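Local coordinates for alpha-actinin-like protein 1 (Schizosaccharomyces pombe, PDB 5BVR) that binds actin filaments and takes part in forming and organising the contractile actin ring during cytokinesis and septation, here as its tandem calponin-homology actin-binding region, at residues Phe115-Ile120 against Leu125-Gly130; Leu132-Arg137 against Glu226-Phe231. All coordinates share one frame; numbering follows the deposited sequence.

Contacts 1 and 2 follow each other along the chain and share helix 127-138: contact 1 sets its beginning beside the end of helix 101-117, and contact 2 packs its next turns on helix 217-234. Their centres lie about 10 Å apart and the two touch directly. H229 NE2 is 2.8 Å from T116 O, a probable hydrogen bond between the two calponin-homology (CH) repeats, while I120 CG1 packs 3.7 Å from F228 CD2. The side chain of F231 in contact 2 is about 4 Å from a bound zinc ion, whereas that of K128 in contact 1 is about 8 Å from a bound zinc ion.

Contact 1. Residues Phe115-Ile120 against Leu125-Gly130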
loop_
_atom_site.group_PDB
_atom_site.type_symbol
_atom_site.label_atom_id
_atom_site.label_comp_id
_atom_site.label_asym_id
_atom_site.label_seq_id
_atom_site.Cartn_x
_atom_site.Cartn_y
_atom_site.Cartn_z
ATOM N N PHE A 115 -1.907 8.740 -4.031
ATOM C CA PHE A 115 -1.552 9.362 -2.760
ATOM C C PHE A 115 -0.340 8.750 -2.070
ATOM O O PHE A 115 0.200 9.315 -1.122
ATOM C CB PHE A 115 -2.769 9.397 -1.831
ATOM C CG PHE A 115 -3.848 10.306 -2.318
ATOM C CD1 PHE A 115 -3.690 11.683 -2.213
ATOM C CD2 PHE A 115 -4.981 9.800 -2.918
ATOM C CE1 PHE A 115 -4.669 12.535 -2.695
ATOM C CE2 PHE A 115 -5.965 10.643 -3.394
ATOM C CZ PHE A 115 -5.810 12.023 -3.269
ATOM N N THR A 116 0.103 7.600 -2.549
ATOM C CA THR A 116 1.274 6.942 -1.987
ATOM C C THR A 116 2.417 6.812 -2.981
ATOM O O THR A 116 3.561 6.802 -2.588
ATOM C CB THR A 116 0.888 5.539 -1.465
ATOM O OG1 THR A 116 0.002 5.675 -0.345
ATOM C CG2 THR A 116 2.075 4.714 -1.045
ATOM N N ILE A 117 2.115 6.656 -4.258
ATOM C CA ILE A 117 3.156 6.376 -5.225
ATOM C C ILE A 117 3.473 7.534 -6.158
ATOM O O ILE A 117 4.608 7.731 -6.499
ATOM C CB ILE A 117 2.814 5.097 -5.980
ATOM C CG1 ILE A 117 2.952 3.928 -4.986
ATOM C CG2 ILE A 117 3.726 4.882 -7.191
ATOM C CD1 ILE A 117 2.523 2.630 -5.497
ATOM N N ALA A 118 2.471 8.321 -6.538
ATOM C CA ALA A 118 2.701 9.337 -7.563
ATOM C C ALA A 118 3.819 10.331 -7.219
ATOM O O ALA A 118 4.548 10.754 -8.110
ATOM C CB ALA A 118 1.415 10.087 -7.849
ATOM N N ASP A 119 3.951 10.693 -5.943
ATOM C CA ASP A 119 4.930 11.712 -5.538
ATOM C C ASP A 119 6.333 11.141 -5.322
ATOM O O ASP A 119 7.286 11.889 -5.083
ATOM C CB ASP A 119 4.482 12.417 -4.256
ATOM C CG ASP A 119 4.812 11.618 -3.021
ATOM O OD1 ASP A 119 4.045 10.688 -2.698
ATOM O OD2 ASP A 119 5.848 11.906 -2.381
ATOM N N ILE A 120 6.466 9.819 -5.381
ATOM C CA ILE A 120 7.790 9.197 -5.277
ATOM C C ILE A 120 8.638 9.691 -6.436
ATOM O O ILE A 120 8.192 9.722 -7.564
ATOM C CB ILE A 120 7.674 7.662 -5.254
ATOM C CG1 ILE A 120 6.910 7.216 -4.009
ATOM C CG2 ILE A 120 9.051 7.005 -5.328
ATOM C CD1 ILE A 120 6.668 5.752 -3.884
ATOM N N LEU A 125 12.657 10.529 -12.268
ATOM C CA LEU A 125 11.561 9.608 -12.549
ATOM C C LEU A 125 10.580 9.665 -11.407
ATOM O O LEU A 125 10.968 9.816 -10.265
ATOM C CB LEU A 125 12.064 8.172 -12.675
ATOM C CG LEU A 125 13.052 7.863 -13.802
ATOM C CD1 LEU A 125 13.238 6.357 -13.912
ATOM C CD2 LEU A 125 12.592 8.480 -15.136
ATOM N N THR A 126 9.297 9.494 -11.720
ATOM C CA THR A 126 8.255 9.598 -10.699
ATOM C C THR A 126 7.404 8.352 -10.657
ATOM O O THR A 126 7.441 7.515 -11.567
ATOM C CB THR A 126 7.330 10.807 -10.922
ATOM O OG1 THR A 126 6.625 10.640 -12.149
ATOM C CG2 THR A 126 8.116 12.093 -10.980
ATOM N N ALA A 127 6.604 8.252 -9.605
ATOM C CA ALA A 127 5.604 7.197 -9.496
ATOM C C ALA A 127 6.219 5.795 -9.599
ATOM O O ALA A 127 7.262 5.535 -8.998
ATOM C CB ALA A 127 4.492 7.423 -10.532
ATOM N N LYS A 128 5.596 4.893 -10.357
ATOM C CA LYS A 128 6.071 3.514 -10.394
ATOM C C LYS A 128 7.524 3.441 -10.879
ATOM O O LYS A 128 8.336 2.734 -10.293
ATOM C CB LYS A 128 5.168 2.665 -11.279
ATOM C CG LYS A 128 5.605 1.226 -11.371
ATOM C CD LYS A 128 4.609 0.440 -12.219
ATOM C CE LYS A 128 4.899 -1.028 -12.174
ATOM N NZ LYS A 128 3.874 -1.753 -12.987
ATOM N N GLU A 129 7.833 4.191 -11.933
ATOM C CA GLU A 129 9.187 4.192 -12.508
ATOM C C GLU A 129 10.180 4.669 -11.474
ATOM O O GLU A 129 11.288 4.144 -11.356
ATOM C CB GLU A 129 9.249 5.153 -13.692
ATOM C CG GLU A 129 8.605 4.640 -14.934
ATOM C CD GLU A 129 8.873 5.517 -16.141
ATOM O OE1 GLU A 129 9.262 6.707 -15.978
ATOM O OE2 GLU A 129 8.686 5.012 -17.261
ATOM N N GLY A 130 9.801 5.726 -10.764
ATOM C CA GLY A 130 10.624 6.284 -9.721
ATOM C C GLY A 130 10.905 5.332 -8.600
ATOM O O GLY A 130 12.047 5.196 -8.153
HETATM O O HOH W 1 3.992 11.266 -10.615
#
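The carbonyl oxygen of I120 is gripped twice by the chain that returns to it, through the backbone N-H of A127 (N to I120 O 3.0 Å) and a CA-H...O contact from T126. The hydrogen bond is noticeably bent, 139° at the hydrogen, and the donor is tilted 23° from the carbonyl plane. Together these contacts close the connection between the tandem CH domains, where the end of helix 101-117 gives way to a short two-stranded hairpin and then to helix 127-138. A type I beta turn from I117 to I120 redirects the first segment. I117 O accepts I120 N within that turn and also meets A127 CA at 3.2 Å, in a nearly straight CA-H...O contact. A127 has a positive phi (57°), a backbone conformation more usual for glycine, and thereby presents its N-H and its CA-H to two different carbonyls.

Apolar contact is modest and comes mainly from the isoleucines. The CG2 branch of I117, the one anti to the backbone N, lies 3.6 Å from A127 C, beside the opening turn of helix 127-138. I120 reaches that helix with its own CG2 near G130 C and touches L131 further along; F228 and H229 of helix 217-234 meet it as well. G130 suits this site because a CB there would run into L125 O and press on I120 O. K128 extends its straight chain elsewhere, to a salt bridge with E217. A water donates to A118 O at 2.6 Å and also hydrogen-bonds T126 OG1 at 3.1 Å, bridging the two segments.

Contact 2. Residues Leu132-Arg137 against Glu226-Phe231; sequences LLWCQR and EYFHAF
W134 and F228 meet edge to face: the edge of the phenylalanine ring points at the five-membered ring of the indole, with the planes at 76° and the centroids 4.7 Å apart. F228 CD1 makes the closest approach, 3.5 Å from W134 CG, and CE1 lies beside it near W134 CD1. Over the same indole face, F228 CA stands 3.9 Å from the centroid of the six-membered ring in a CH-pi contact, so one residue covers both rings with its side chain and backbone. W134 points CG directly away from its own backbone N (chi1 180°), which carries the indole out from helix 132-137 to helix 226-231.

The far end of the indole meets F231. There F231 CD2 lies at the indole edge, 3.6 Å from W134 CH2, and the two rings are set obliquely to each other. Y227 adds its CB beside the same CH2 atom. An alanine in place of W134 would remove the face that F228 packs on and the edge that F231 meets, and would probably leave a gap between segments 132-137 and 226-231, whose axes approach to 10.9 Å.

This aromatic cluster belongs to the interior of the second CH domain, where the two helical segments cross at 69°. L164 of helix 159-168 touches both W134 and F231, and F231 also stacks on the zinc ligand H168. I198 of helix 183-198 packs on F231, while E122 of strand 121-122 borders W134.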
loop_
_atom_site.group_PDB
_atom_site.type_symbol
_atom_site.label_atom_id
_atom_site.label_comp_id
_atom_site.label_asym_id
_atom_site.label_seq_id
_atom_site.Cartn_x
_atom_site.Cartn_y
_atom_site.Cartn_z
ATOM N N LEU A 132 10.729 2.043 -8.714
ATOM C CA LEU A 132 11.559 0.945 -9.190
ATOM C C LEU A 132 13.015 1.382 -9.241
ATOM O O LEU A 132 13.908 0.680 -8.775
ATOM C CB LEU A 132 11.097 0.451 -10.568
ATOM C CG LEU A 132 11.818 -0.805 -11.019
ATOM C CD1 LEU A 132 11.446 -1.989 -10.137
ATOM C CD2 LEU A 132 11.499 -1.068 -12.482
ATOM N N LEU A 133 13.258 2.543 -9.843
ATOM C CA LEU A 133 14.633 3.031 -9.938
ATOM C C LEU A 133 15.255 3.220 -8.546
ATOM O O LEU A 133 16.405 2.858 -8.352
ATOM C CB LEU A 133 14.695 4.313 -10.756
ATOM C CG LEU A 133 16.107 4.845 -10.962
ATOM C CD1 LEU A 133 16.997 3.822 -11.620
ATOM C CD2 LEU A 133 16.056 6.105 -11.815
ATOM N N TRP A 134 14.504 3.761 -7.586
ATOM C CA TRP A 134 14.992 3.877 -6.219
ATOM C C TRP A 134 15.429 2.522 -5.671
ATOM O O TRP A 134 16.511 2.382 -5.104
ATOM C CB TRP A 134 13.928 4.515 -5.334
ATOM C CG TRP A 134 14.307 4.679 -3.901
ATOM C CD1 TRP A 134 14.972 5.744 -3.346
ATOM C CD2 TRP A 134 14.014 3.786 -2.815
ATOM N NE1 TRP A 134 15.100 5.568 -1.992
ATOM C CE2 TRP A 134 14.523 4.374 -1.642
ATOM C CE3 TRP A 134 13.351 2.558 -2.713
ATOM C CZ2 TRP A 134 14.419 3.771 -0.408
ATOM C CZ3 TRP A 134 13.240 1.973 -1.465
ATOM C CH2 TRP A 134 13.766 2.579 -0.336
ATOM N N CYS A 135 14.607 1.508 -5.877
ATOM C CA CYS A 135 14.961 0.169 -5.421
ATOM C C CYS A 135 16.230 -0.321 -6.088
ATOM O O CYS A 135 17.076 -0.926 -5.441
ATOM C CB CYS A 135 13.827 -0.796 -5.724
ATOM S SG CYS A 135 12.314 -0.545 -4.728
ATOM N N GLN A 136 16.342 -0.084 -7.383
ATOM C CA GLN A 136 17.542 -0.492 -8.115
ATOM C C GLN A 136 18.801 0.208 -7.622
ATOM O O GLN A 136 19.844 -0.437 -7.427
ATOM C CB GLN A 136 17.355 -0.263 -9.618
ATOM C CG GLN A 136 16.268 -1.125 -10.204
ATOM C CD GLN A 136 15.921 -0.776 -11.640
ATOM O OE1 GLN A 136 16.102 0.352 -12.096
ATOM N NE2 GLN A 136 15.391 -1.754 -12.359
ATOM N N ARG A 137 18.708 1.526 -7.424
ATOM C CA ARG A 137 19.872 2.276 -6.964
ATOM C C ARG A 137 20.279 1.870 -5.550
ATOM O O ARG A 137 21.476 1.693 -5.258
ATOM C CB ARG A 137 19.611 3.779 -7.052
ATOM C CG ARG A 137 19.511 4.316 -8.483
ATOM C CD ARG A 137 20.879 4.408 -9.220
ATOM N NE ARG A 137 20.684 5.081 -10.509
ATOM C CZ ARG A 137 20.374 4.477 -11.651
ATOM N NH1 ARG A 137 20.297 3.146 -11.719
ATOM N NH2 ARG A 137 20.145 5.209 -12.736
ATOM N N GLU A 226 6.200 1.942 1.256
ATOM C CA GLU A 226 6.401 2.298 2.674
ATOM C C GLU A 226 7.888 2.429 2.986
ATOM O O GLU A 226 8.282 3.282 3.788
ATOM C CB GLU A 226 5.782 1.290 3.650
ATOM C CG GLU A 226 4.259 1.155 3.549
ATOM C CD GLU A 226 3.483 2.279 4.195
ATOM O OE1 GLU A 226 4.088 3.087 4.924
ATOM O OE2 GLU A 226 2.254 2.340 3.976
ATOM N N TYR A 227 8.711 1.579 2.381
ATOM C CA TYR A 227 10.152 1.673 2.544
ATOM C C TYR A 227 10.684 2.990 1.989
ATOM O O TYR A 227 11.460 3.686 2.642
ATOM C CB TYR A 227 10.878 0.511 1.856
ATOM C CG TYR A 227 10.765 -0.821 2.577
ATOM C CD1 TYR A 227 9.539 -1.450 2.730
ATOM C CD2 TYR A 227 11.884 -1.468 3.061
ATOM C CE1 TYR A 227 9.443 -2.669 3.393
ATOM C CE2 TYR A 227 11.795 -2.667 3.718
ATOM C CZ TYR A 227 10.579 -3.274 3.867
ATOM O OH TYR A 227 10.533 -4.473 4.527
ATOM N N PHE A 228 10.293 3.344 0.784
ATOM C CA PHE A 228 10.722 4.602 0.195
ATOM C C PHE A 228 10.388 5.781 1.110
ATOM O O PHE A 228 11.238 6.645 1.397
ATOM C CB PHE A 228 10.050 4.845 -1.152
ATOM C CG PHE A 228 10.384 6.186 -1.731
ATOM C CD1 PHE A 228 11.554 6.359 -2.462
ATOM C CD2 PHE A 228 9.593 7.303 -1.467
ATOM C CE1 PHE A 228 11.904 7.611 -2.961
ATOM C CE2 PHE A 228 9.940 8.549 -1.976
ATOM C CZ PHE A 228 11.107 8.692 -2.723
ATOM N N HIS A 229 9.141 5.863 1.554
ATOM C CA HIS A 229 8.751 7.035 2.340
ATOM C C HIS A 229 9.418 7.031 3.712
ATOM O O HIS A 229 9.907 8.082 4.187
ATOM C CB HIS A 229 7.241 7.142 2.491
ATOM C CG HIS A 229 6.530 7.497 1.223
ATOM N ND1 HIS A 229 6.653 8.734 0.621
ATOM C CD2 HIS A 229 5.732 6.760 0.414
ATOM C CE1 HIS A 229 5.924 8.753 -0.484
ATOM N NE2 HIS A 229 5.356 7.569 -0.628
ATOM N N ALA A 230 9.481 5.878 4.367
ATOM C CA ALA A 230 10.085 5.845 5.695
ATOM C C ALA A 230 11.576 6.117 5.627
ATOM O O ALA A 230 12.096 6.933 6.395
ATOM C CB ALA A 230 9.810 4.508 6.381
ATOM N N PHE A 231 12.269 5.433 4.715
ATOM C CA PHE A 231 13.711 5.605 4.621
ATOM C C PHE A 231 14.024 7.062 4.287
ATOM O O PHE A 231 14.928 7.666 4.873
ATOM C CB PHE A 231 14.329 4.698 3.546
ATOM C CG PHE A 231 14.388 3.240 3.901
ATOM C CD1 PHE A 231 13.825 2.722 5.049
ATOM C CD2 PHE A 231 15.073 2.389 3.055
ATOM C CE1 PHE A 231 13.927 1.359 5.335
ATOM C CE2 PHE A 231 15.185 1.035 3.343
ATOM C CZ PHE A 231 14.606 0.529 4.488
#